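Local atomic coordinates of probable fimbrial chaperone YadV (Escherichia coli K-12, PDB entry 5GHU), a protein that probably acts as a periplasmic chaperone of the chaperone-usher pathway, folding subunits for fimbriae that could contribute to adhesion to various surfaces. Residues E85-F90 with K119-P124; S18-L23 with T69-Y74; S35-G40 with V51-T56; K139-G144 with R152-T157. All coordinates share one frame; numbering follows the deposited sequence.

Contacts 1, 2 and 3 lie in one large sheet of the N-terminal immunoglobulin-like domain, while contact 4 belongs to a hairpin in the second domain. Contact 3 is nested inside the chain loop closed by contact 2, and contacts 1 and 4 follow in that order. Contact 3 lies between the other two, with its centre about 10 Å from each: D38 joins W89 of contact 1 through the backbone, and T54 and T56 join M73 and K71 of contact 2. Centres of contacts 1 and 4 are about 23 Å apart, without touching. Such two-domain architecture marks the periplasmic pilus chaperones, and contact 1 supplies R123, which reaches across to D211.

Contact 1: E85-F90 with K119-P124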
# COMPACT_ATOMS: atom_id res chain seq x y z
N GLU A 85 -2.60 -8.73 -9.24
CA GLU A 85 -1.54 -7.82 -8.82
C GLU A 85 -0.57 -8.51 -7.87
O GLU A 85 -0.90 -9.50 -7.15
CB GLU A 85 -2.13 -6.64 -8.07
CG GLU A 85 -2.90 -5.67 -9.00
CD GLU A 85 -3.29 -4.42 -8.22
OE1 GLU A 85 -3.63 -4.44 -6.99
OE2 GLU A 85 -3.25 -3.35 -8.87
N SER A 86 0.66 -7.99 -7.89
CA SER A 86 1.70 -8.36 -6.88
C SER A 86 2.15 -7.09 -6.20
O SER A 86 2.29 -6.07 -6.83
CB SER A 86 2.92 -9.02 -7.55
OG SER A 86 2.59 -10.30 -8.04
N VAL A 87 2.44 -7.14 -4.91
CA VAL A 87 2.84 -5.95 -4.20
C VAL A 87 4.29 -6.07 -3.72
O VAL A 87 4.79 -7.16 -3.31
CB VAL A 87 1.91 -5.64 -2.97
CG1 VAL A 87 2.09 -6.69 -1.83
CG2 VAL A 87 2.14 -4.21 -2.46
N PHE A 88 4.96 -4.92 -3.79
CA PHE A 88 6.35 -4.76 -3.33
C PHE A 88 6.47 -3.48 -2.55
O PHE A 88 5.53 -2.66 -2.50
CB PHE A 88 7.34 -4.78 -4.52
CG PHE A 88 7.22 -6.02 -5.31
CD1 PHE A 88 6.28 -6.14 -6.33
CD2 PHE A 88 8.03 -7.10 -5.02
CE1 PHE A 88 6.16 -7.33 -7.01
CE2 PHE A 88 7.88 -8.30 -5.73
CZ PHE A 88 6.93 -8.37 -6.73
N TRP A 89 7.61 -3.35 -1.88
CA TRP A 89 7.91 -2.13 -1.16
C TRP A 89 9.07 -1.35 -1.76
O TRP A 89 10.15 -1.88 -1.95
CB TRP A 89 8.21 -2.47 0.30
CG TRP A 89 6.92 -2.87 0.92
CD1 TRP A 89 6.32 -4.11 0.88
CD2 TRP A 89 6.00 -2.01 1.59
NE1 TRP A 89 5.11 -4.07 1.52
CE2 TRP A 89 4.90 -2.79 1.97
CE3 TRP A 89 6.01 -0.66 1.92
CZ2 TRP A 89 3.83 -2.27 2.68
CZ3 TRP A 89 4.96 -0.14 2.62
CH2 TRP A 89 3.89 -0.94 3.00
N PHE A 90 8.78 -0.09 -2.07
CA PHE A 90 9.83 0.84 -2.50
C PHE A 90 10.39 1.55 -1.28
O PHE A 90 9.66 2.25 -0.58
CB PHE A 90 9.25 1.86 -3.51
CG PHE A 90 10.27 2.89 -3.95
CD1 PHE A 90 11.42 2.49 -4.60
CD2 PHE A 90 10.14 4.22 -3.60
CE1 PHE A 90 12.41 3.39 -4.98
CE2 PHE A 90 11.12 5.13 -3.98
CZ PHE A 90 12.27 4.70 -4.65
N LYS A 119 4.21 1.46 -1.00
CA LYS A 119 3.87 0.26 -1.79
C LYS A 119 4.03 0.49 -3.28
O LYS A 119 3.69 1.57 -3.81
CB LYS A 119 2.43 -0.15 -1.53
CG LYS A 119 2.22 -0.62 -0.09
CD LYS A 119 0.67 -0.72 0.17
CE LYS A 119 0.29 -0.90 1.64
NZ LYS A 119 -1.20 -0.71 1.84
N LEU A 120 4.51 -0.55 -3.94
CA LEU A 120 4.49 -0.60 -5.42
C LEU A 120 3.57 -1.75 -5.81
O LEU A 120 3.72 -2.88 -5.34
CB LEU A 120 5.89 -0.82 -5.99
CG LEU A 120 5.88 -0.96 -7.53
CD1 LEU A 120 7.19 -0.34 -8.11
CD2 LEU A 120 5.76 -2.41 -7.95
N PHE A 121 2.57 -1.48 -6.64
CA PHE A 121 1.68 -2.54 -7.10
C PHE A 121 2.02 -2.86 -8.52
O PHE A 121 1.88 -1.97 -9.40
CB PHE A 121 0.19 -2.12 -7.00
CG PHE A 121 -0.25 -1.83 -5.59
CD1 PHE A 121 -0.63 -2.85 -4.77
CD2 PHE A 121 -0.27 -0.52 -5.07
CE1 PHE A 121 -1.06 -2.60 -3.45
CE2 PHE A 121 -0.65 -0.28 -3.70
CZ PHE A 121 -1.06 -1.31 -2.92
N TYR A 122 2.46 -4.09 -8.74
CA TYR A 122 2.70 -4.58 -10.11
C TYR A 122 1.38 -5.09 -10.67
O TYR A 122 0.76 -6.01 -10.09
CB TYR A 122 3.78 -5.68 -10.08
CG TYR A 122 4.09 -6.15 -11.49
CD1 TYR A 122 4.98 -5.45 -12.28
CD2 TYR A 122 3.51 -7.31 -11.98
CE1 TYR A 122 5.30 -5.92 -13.56
CE2 TYR A 122 3.85 -7.80 -13.24
CZ TYR A 122 4.71 -7.09 -14.02
OH TYR A 122 5.04 -7.58 -15.29
N ARG A 123 0.91 -4.48 -11.79
CA ARG A 123 -0.42 -4.74 -12.30
C ARG A 123 -0.31 -5.30 -13.72
O ARG A 123 -0.07 -4.55 -14.67
CB ARG A 123 -1.26 -3.45 -12.30
CG ARG A 123 -2.69 -3.72 -12.75
CD ARG A 123 -3.52 -2.42 -12.72
NE ARG A 123 -3.66 -2.11 -11.28
CZ ARG A 123 -3.91 -0.88 -10.85
NH1 ARG A 123 -4.13 0.12 -11.73
NH2 ARG A 123 -3.96 -0.63 -9.54
N PRO A 124 -0.49 -6.61 -13.87
CA PRO A 124 -0.58 -7.16 -15.24
C PRO A 124 -1.70 -6.49 -16.01
O PRO A 124 -2.76 -6.21 -15.46
CB PRO A 124 -0.89 -8.65 -15.01
CG PRO A 124 -0.35 -8.93 -13.57
CD PRO A 124 -0.65 -7.64 -12.81
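Neighbouring antiparallel strands of the N-terminal immunoglobulin-like domain pair here, from W89 opposite K119 to S86 opposite Y122, and a salt bridge between E85 and R123 closes one end. Y122 and L120 are the hydrogen-bonded partners of S86 and F88, with L120 N 2.8 Å from F88 O. R123 grips E85 side-on: NE at 2.7 Å and NH2 at 2.9 Å share the single oxygen OE2, which lies in the guanidinium plane. Carboxylate and guanidinium are nearly coplanar, 16° apart. A bend at chi3 (-69°) turns NE out of an otherwise extended chain. R123 NH2 also bridges to D211, as in the charged cluster between the domains of PapD-like chaperones. An alanine at R123 would probably leave E85 OE2 without these two donors and D211 without this charged mate. On the face bearing W89, K119 runs beside the indole and sets CG over one face of its six-membered ring, a CH-pi contact 3.7 Å from the centroid; beside it V87 CG2 meets F121 CE1 at 3.7 Å. On the opposite face, F88 CD1 packs on L120 CD2. Strand 31-38 flanks the pair through D38 and W89, strand 9-13 through V10, and L120 also touches L72 of strand 67-74.

Contact 2: S18-L23 with T69-Y74; sequences SVNVRL and TIKLMY
From V19 opposite L72 to R22 opposite T69, the two strands run antiparallel, their directions 152° apart and their axes 4.6 Å from each other at the closest point. Two hydrogen-bonded pairs, V19 with L72 and V21 with I70, supply four backbone bonds, among them L72 N to V19 O at 2.7 Å. V21 points to the buried face, its CG2 packing on L72 CD1 at 3.5 Å; the end of L23 also packs there, CD1 on I70 CG1 at 3.7 Å. This is the inward side of an immunoglobulin-like beta sandwich: L72 and V21 touch F90 across the core, V21 also V10, and L23 V33. The outer face is polar. A bend at chi2 (70°) brings R22 CD beside T69 OG1, and NH2 donates to that oxygen at 3.1 Å in a fairly straight bond (161°), with the oxygen in the guanidinium plane. NE of the same arginine makes a salt bridge with E24, so two acceptors fix how the group is turned. The other branch of T69, CG2, lies 3.5 Å from N20 CB. Farther along, K71 CG leans on S18 CB at 3.7 Å, and CE of M73 meets the same carbon.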
# COMPACT_ATOMS: atom_id res chain seq x y z
N SER A 18 9.72 0.73 -17.79
CA SER A 18 10.11 1.22 -16.47
C SER A 18 9.10 2.25 -16.00
O SER A 18 8.23 2.69 -16.78
CB SER A 18 11.51 1.84 -16.52
OG SER A 18 11.48 2.97 -17.35
N VAL A 19 9.20 2.62 -14.73
CA VAL A 19 8.37 3.63 -14.10
C VAL A 19 9.27 4.56 -13.27
O VAL A 19 10.23 4.07 -12.66
CB VAL A 19 7.31 2.97 -13.21
CG1 VAL A 19 6.60 3.96 -12.33
CG2 VAL A 19 6.36 2.16 -14.06
N ASN A 20 8.98 5.86 -13.22
CA ASN A 20 9.82 6.78 -12.45
C ASN A 20 9.17 7.16 -11.14
O ASN A 20 7.92 7.27 -11.04
CB ASN A 20 10.14 8.05 -13.24
CG ASN A 20 11.04 7.80 -14.43
OD1 ASN A 20 11.86 6.87 -14.44
ND2 ASN A 20 10.93 8.66 -15.43
N VAL A 21 9.99 7.33 -10.12
CA VAL A 21 9.50 7.84 -8.84
C VAL A 21 10.39 9.01 -8.48
O VAL A 21 11.60 8.90 -8.58
CB VAL A 21 9.59 6.79 -7.72
CG1 VAL A 21 9.18 7.40 -6.38
CG2 VAL A 21 8.68 5.62 -8.06
N ARG A 22 9.81 10.10 -8.00
CA ARG A 22 10.62 11.28 -7.69
C ARG A 22 10.87 11.45 -6.19
O ARG A 22 9.96 11.28 -5.37
CB ARG A 22 9.92 12.51 -8.24
CG ARG A 22 10.64 13.81 -7.98
CD ARG A 22 11.92 13.92 -8.79
NE ARG A 22 12.57 15.20 -8.53
CZ ARG A 22 13.55 15.72 -9.27
NH1 ARG A 22 14.09 16.90 -8.96
NH2 ARG A 22 14.01 15.02 -10.31
N LEU A 23 12.13 11.73 -5.86
CA LEU A 23 12.57 12.10 -4.51
C LEU A 23 12.93 13.59 -4.47
O LEU A 23 13.55 14.13 -5.42
CB LEU A 23 13.79 11.29 -4.11
CG LEU A 23 13.62 9.78 -4.29
CD1 LEU A 23 14.92 9.11 -3.85
CD2 LEU A 23 12.41 9.23 -3.49
N THR A 69 15.23 11.73 -9.69
CA THR A 69 14.29 10.73 -10.17
C THR A 69 14.90 9.34 -10.12
O THR A 69 16.03 9.15 -10.56
CB THR A 69 13.86 11.05 -11.59
OG1 THR A 69 13.19 12.30 -11.55
CG2 THR A 69 12.86 10.01 -12.09
N ILE A 70 14.13 8.38 -9.59
CA ILE A 70 14.59 6.99 -9.51
C ILE A 70 13.83 6.20 -10.56
O ILE A 70 12.62 6.24 -10.60
CB ILE A 70 14.34 6.38 -8.12
CG1 ILE A 70 15.00 7.25 -7.04
CG2 ILE A 70 14.83 4.91 -8.04
CD1 ILE A 70 16.54 7.41 -7.13
N LYS A 71 14.54 5.43 -11.37
CA LYS A 71 13.88 4.64 -12.39
C LYS A 71 13.71 3.22 -11.86
O LYS A 71 14.68 2.56 -11.44
CB LYS A 71 14.72 4.66 -13.69
CG LYS A 71 14.28 3.62 -14.73
CD LYS A 71 15.10 3.73 -16.00
CE LYS A 71 14.71 4.96 -16.80
NZ LYS A 71 15.40 5.02 -18.13
N LEU A 72 12.47 2.73 -11.86
CA LEU A 72 12.19 1.38 -11.38
C LEU A 72 11.95 0.52 -12.59
O LEU A 72 11.18 0.90 -13.48
CB LEU A 72 10.99 1.34 -10.45
CG LEU A 72 11.06 2.32 -9.29
CD1 LEU A 72 9.68 2.28 -8.55
CD2 LEU A 72 12.26 2.02 -8.36
N MET A 73 12.59 -0.63 -12.65
CA MET A 73 12.54 -1.43 -13.87
C MET A 73 12.34 -2.92 -13.58
O MET A 73 13.11 -3.51 -12.83
CB MET A 73 13.81 -1.23 -14.67
CG MET A 73 13.71 -1.89 -15.99
SD MET A 73 15.12 -1.53 -17.07
CE MET A 73 15.13 0.24 -17.20
N TYR A 74 11.29 -3.51 -14.14
CA TYR A 74 11.03 -4.95 -14.01
C TYR A 74 12.04 -5.75 -14.84
O TYR A 74 12.31 -5.40 -15.98
CB TYR A 74 9.59 -5.28 -14.42
CG TYR A 74 9.19 -6.75 -14.41
CD1 TYR A 74 9.11 -7.47 -13.22
CD2 TYR A 74 8.84 -7.41 -15.59
CE1 TYR A 74 8.72 -8.82 -13.21
CE2 TYR A 74 8.45 -8.75 -15.60
CZ TYR A 74 8.37 -9.45 -14.40
OH TYR A 74 7.99 -10.78 -14.41

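Contact 3: S35-G40 with V51-T56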
# COMPACT_ATOMS: atom_id res chain seq x y z
N SER A 35 17.89 3.83 -2.56
CA SER A 35 16.57 3.48 -3.05
C SER A 35 16.60 2.01 -3.44
O SER A 35 17.52 1.58 -4.13
CB SER A 35 16.17 4.32 -4.28
OG SER A 35 16.26 5.70 -3.99
N TRP A 36 15.59 1.25 -3.03
CA TRP A 36 15.50 -0.12 -3.50
C TRP A 36 14.10 -0.68 -3.36
O TRP A 36 13.25 -0.11 -2.64
CB TRP A 36 16.51 -1.02 -2.74
CG TRP A 36 16.10 -1.37 -1.30
CD1 TRP A 36 15.39 -2.47 -0.89
CD2 TRP A 36 16.39 -0.62 -0.10
NE1 TRP A 36 15.20 -2.45 0.48
CE2 TRP A 36 15.83 -1.34 0.99
CE3 TRP A 36 17.07 0.57 0.16
CZ2 TRP A 36 15.89 -0.88 2.29
CZ3 TRP A 36 17.16 1.01 1.47
CH2 TRP A 36 16.58 0.26 2.53
N LEU A 37 13.87 -1.81 -4.04
CA LEU A 37 12.62 -2.55 -3.91
C LEU A 37 12.85 -3.87 -3.17
O LEU A 37 13.82 -4.60 -3.42
CB LEU A 37 12.03 -2.84 -5.29
CG LEU A 37 11.41 -1.61 -5.96
CD1 LEU A 37 11.46 -1.70 -7.47
CD2 LEU A 37 10.01 -1.46 -5.51
N ASP A 38 11.94 -4.18 -2.26
CA ASP A 38 11.92 -5.53 -1.67
C ASP A 38 10.50 -6.01 -1.36
O ASP A 38 9.53 -5.43 -1.83
CB ASP A 38 12.85 -5.58 -0.43
CG ASP A 38 12.39 -4.69 0.71
OD1 ASP A 38 11.19 -4.36 0.83
OD2 ASP A 38 13.26 -4.33 1.55
N THR A 39 10.36 -7.10 -0.59
CA THR A 39 9.03 -7.68 -0.42
C THR A 39 8.35 -7.27 0.88
O THR A 39 7.21 -7.65 1.13
CB THR A 39 9.08 -9.20 -0.49
OG1 THR A 39 10.01 -9.66 0.48
CG2 THR A 39 9.54 -9.66 -1.87
N GLY A 40 9.03 -6.48 1.70
CA GLY A 40 8.36 -5.88 2.84
C GLY A 40 8.91 -6.31 4.18
O GLY A 40 8.23 -6.16 5.21
N VAL A 51 13.61 -10.07 -5.72
CA VAL A 51 12.65 -9.19 -6.39
C VAL A 51 13.10 -8.87 -7.79
O VAL A 51 14.24 -8.47 -8.00
CB VAL A 51 12.39 -7.88 -5.61
CG1 VAL A 51 11.87 -8.19 -4.22
CG2 VAL A 51 13.64 -7.04 -5.54
N PRO A 52 12.21 -9.05 -8.78
CA PRO A 52 12.62 -8.91 -10.18
C PRO A 52 12.56 -7.45 -10.63
O PRO A 52 11.94 -7.14 -11.63
CB PRO A 52 11.59 -9.75 -10.94
CG PRO A 52 10.31 -9.67 -10.06
CD PRO A 52 10.86 -9.63 -8.62
N PHE A 53 13.17 -6.55 -9.86
CA PHE A 53 13.21 -5.13 -10.23
C PHE A 53 14.61 -4.57 -9.98
O PHE A 53 15.35 -5.09 -9.16
CB PHE A 53 12.21 -4.32 -9.42
CG PHE A 53 10.76 -4.65 -9.67
CD1 PHE A 53 10.16 -5.67 -8.95
CD2 PHE A 53 10.03 -3.97 -10.65
CE1 PHE A 53 8.82 -6.01 -9.18
CE2 PHE A 53 8.68 -4.30 -10.88
CZ PHE A 53 8.09 -5.31 -10.13
N THR A 54 14.95 -3.51 -10.68
CA THR A 54 16.09 -2.68 -10.31
C THR A 54 15.57 -1.26 -10.01
O THR A 54 14.48 -0.88 -10.47
CB THR A 54 17.15 -2.62 -11.41
OG1 THR A 54 16.58 -2.16 -12.63
CG2 THR A 54 17.75 -4.00 -11.65
N ALA A 55 16.31 -0.51 -9.20
CA ALA A 55 16.00 0.89 -8.89
C ALA A 55 17.27 1.65 -9.11
O ALA A 55 18.29 1.36 -8.45
CB ALA A 55 15.52 1.04 -7.46
N THR A 56 17.26 2.59 -10.05
CA THR A 56 18.50 3.28 -10.36
C THR A 56 18.29 4.79 -10.44
O THR A 56 17.30 5.28 -10.94
CB THR A 56 19.11 2.76 -11.65
OG1 THR A 56 18.17 2.95 -12.71
CG2 THR A 56 19.41 1.27 -11.52
O HOH W 1 18.24 -0.48 -5.63
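At one end of the antiparallel pair formed by strands 31-38 and 53-62 of the N-terminal immunoglobulin-like domain, the backbones stand too far apart to pair, and L37, V51, F53 and A55 fill the space between them. The axes of 35-38 and 53-56 stay 6.2 Å apart at their closest. Instead of direct bonds, one water donates to S35 O at 2.6 Å and, weakly, to A55 O. L37 has the largest share of the packing: L37 CD1 comes to 3.4 Å from F53 CB and also lies close to CG of that ring. V51 uses both methyls toward the 37-39 end of the neighbouring segment. CG1 stands anti to the carbonyl carbon (chi1 -59°) and meets T39 CG2 at 3.6 Å, while V51 CG2 sits 3.2 Å from L37 O. A55 CB lies 3.9 Å from S35 O and near the CA of W36. P52 centres an inverse gamma turn, which redirects the chain between V51 and F53. Within 35-40, W36 NE1 donates at 2.9 Å to D38 OD2, reaching it from above the carboxylate plane and tying two side chains of the same strand together. Strand 86-95 borders 35-38 through N91, bonded to the W36 backbone, and F90, which touches S35; strand 67-74 borders 53-56 through M73 and T54, and the F53 ring meets F88 and Y12 edge-to-face.

Contact 4: K139-G144 with R152-T157; sequences KWFWSG and RVTNPT
The guanidinium of R152 lies flat on the ring of F141, planes 15° apart and centres 3.8 Å apart, in a stacked cation-pi contact. The two side chains run side by side in the same direction. NH2 stands over the middle of the ring, while NH1 lies beyond the CD1-CE1 side, 3.3 Å from F141 CE1. Bends at chi2 (-94°) and chi3 carry the arginine chain over the ring, the first placing CD and the second NE. A second hold fixes the rotation of the group: NH1 donates to T154 OG1 at 2.8 Å, with the oxygen in the guanidinium plane, and T154 OG1 is also hydrogen-bonded to D187. An alanine at R152 would probably strip this face of F141 of its charged cover, leaving the ring freer to turn and T154 without that donor. Both strands belong to a beta hairpin of the second immunoglobulin-like domain: 139-143 forms the edge of a three-stranded sheet and 150-155 goes on to pair with 186-191. K139 with T154 and F141 with R152 are its hydrogen-bonded pairs, R152 N reaching F141 O at 2.7 Å. Between them, the side chains of W140 and V153 point to the opposite face and lie alongside each other. V153 CG1 sits over the six-membered ring, 3.9 Å from its centroid and 7° off the normal, and CG2 touches CE3 at 3.4 Å. The indole packs against F206 and F163. Beyond the paired residues, N155 OD1 accepts from T157 N at 3.0 Å in an Asx turn, and T157 OG1 donates to the same oxygen.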
# COMPACT_ATOMS: atom_id res chain seq x y z
N LYS A 139 -16.44 -8.70 0.39
CA LYS A 139 -17.54 -9.20 1.21
C LYS A 139 -17.11 -9.26 2.66
O LYS A 139 -16.03 -9.74 2.99
CB LYS A 139 -17.97 -10.61 0.74
CG LYS A 139 -18.35 -10.63 -0.74
CD LYS A 139 -19.50 -9.69 -0.95
CE LYS A 139 -20.09 -9.80 -2.34
NZ LYS A 139 -20.83 -8.54 -2.72
N TRP A 140 -18.01 -8.79 3.52
CA TRP A 140 -17.71 -8.69 4.94
C TRP A 140 -18.58 -9.58 5.79
O TRP A 140 -19.79 -9.72 5.56
CB TRP A 140 -17.97 -7.24 5.40
CG TRP A 140 -17.15 -6.20 4.66
CD1 TRP A 140 -17.37 -5.72 3.36
CD2 TRP A 140 -15.99 -5.52 5.14
NE1 TRP A 140 -16.41 -4.80 3.06
CE2 TRP A 140 -15.56 -4.64 4.11
CE3 TRP A 140 -15.30 -5.54 6.38
CZ2 TRP A 140 -14.44 -3.85 4.24
CZ3 TRP A 140 -14.16 -4.72 6.52
CH2 TRP A 140 -13.76 -3.87 5.47
N PHE A 141 -17.96 -10.22 6.79
CA PHE A 141 -18.63 -11.17 7.70
C PHE A 141 -18.17 -11.01 9.12
O PHE A 141 -16.99 -10.69 9.36
CB PHE A 141 -18.30 -12.64 7.28
CG PHE A 141 -18.63 -12.92 5.86
CD1 PHE A 141 -17.72 -12.62 4.84
CD2 PHE A 141 -19.87 -13.42 5.53
CE1 PHE A 141 -18.03 -12.86 3.55
CE2 PHE A 141 -20.16 -13.73 4.23
CZ PHE A 141 -19.25 -13.43 3.23
N TRP A 142 -19.08 -11.28 10.07
CA TRP A 142 -18.66 -11.37 11.44
C TRP A 142 -17.76 -12.57 11.53
O TRP A 142 -18.04 -13.61 10.90
CB TRP A 142 -19.83 -11.58 12.41
CG TRP A 142 -20.60 -10.36 12.71
CD1 TRP A 142 -21.88 -10.06 12.31
CD2 TRP A 142 -20.16 -9.26 13.50
NE1 TRP A 142 -22.25 -8.84 12.80
CE2 TRP A 142 -21.21 -8.32 13.53
CE3 TRP A 142 -18.96 -8.96 14.16
CZ2 TRP A 142 -21.13 -7.11 14.25
CZ3 TRP A 142 -18.87 -7.75 14.86
CH2 TRP A 142 -19.94 -6.84 14.88
N SER A 143 -16.72 -12.44 12.34
CA SER A 143 -15.77 -13.50 12.60
C SER A 143 -15.84 -13.69 14.12
O SER A 143 -15.74 -12.71 14.87
CB SER A 143 -14.38 -13.10 12.17
OG SER A 143 -13.43 -14.10 12.39
N GLY A 144 -16.08 -14.91 14.56
CA GLY A 144 -16.46 -15.16 15.95
C GLY A 144 -15.31 -15.55 16.85
O GLY A 144 -14.26 -15.97 16.36
N ARG A 152 -14.32 -11.02 9.13
CA ARG A 152 -13.61 -11.72 8.05
C ARG A 152 -14.00 -11.06 6.73
O ARG A 152 -15.20 -10.82 6.46
CB ARG A 152 -13.96 -13.20 8.05
CG ARG A 152 -13.28 -14.01 6.91
CD ARG A 152 -14.13 -14.17 5.65
NE ARG A 152 -15.29 -15.03 5.91
CZ ARG A 152 -16.07 -15.55 4.95
NH1 ARG A 152 -15.80 -15.32 3.65
NH2 ARG A 152 -17.11 -16.34 5.29
N VAL A 153 -13.01 -10.73 5.93
CA VAL A 153 -13.22 -9.95 4.72
C VAL A 153 -12.68 -10.78 3.56
O VAL A 153 -11.59 -11.36 3.66
CB VAL A 153 -12.49 -8.61 4.78
CG1 VAL A 153 -12.94 -7.67 3.61
CG2 VAL A 153 -12.80 -7.90 6.12
N THR A 154 -13.46 -10.87 2.49
CA THR A 154 -13.08 -11.70 1.32
C THR A 154 -12.98 -10.81 0.11
O THR A 154 -13.91 -10.07 -0.18
CB THR A 154 -14.12 -12.76 1.11
OG1 THR A 154 -14.05 -13.71 2.19
CG2 THR A 154 -13.88 -13.56 -0.18
N ASN A 155 -11.85 -10.92 -0.59
CA ASN A 155 -11.59 -10.14 -1.82
C ASN A 155 -11.67 -11.06 -3.02
O ASN A 155 -10.77 -11.87 -3.20
CB ASN A 155 -10.20 -9.55 -1.71
CG ASN A 155 -9.83 -8.68 -2.93
OD1 ASN A 155 -10.57 -8.54 -3.87
ND2 ASN A 155 -8.66 -8.07 -2.82
N PRO A 156 -12.72 -10.95 -3.80
CA PRO A 156 -12.92 -11.83 -4.97
C PRO A 156 -12.25 -11.30 -6.24
O PRO A 156 -12.47 -11.91 -7.32
CB PRO A 156 -14.44 -11.83 -5.15
CG PRO A 156 -14.83 -10.40 -4.76
CD PRO A 156 -13.88 -10.01 -3.59
N THR A 157 -11.47 -10.25 -6.10
CA THR A 157 -10.94 -9.54 -7.31
C THR A 157 -9.43 -9.84 -7.48
O THR A 157 -8.72 -10.25 -6.52
CB THR A 157 -11.09 -8.00 -7.24
OG1 THR A 157 -10.07 -7.44 -6.40
CG2 THR A 157 -12.46 -7.60 -6.70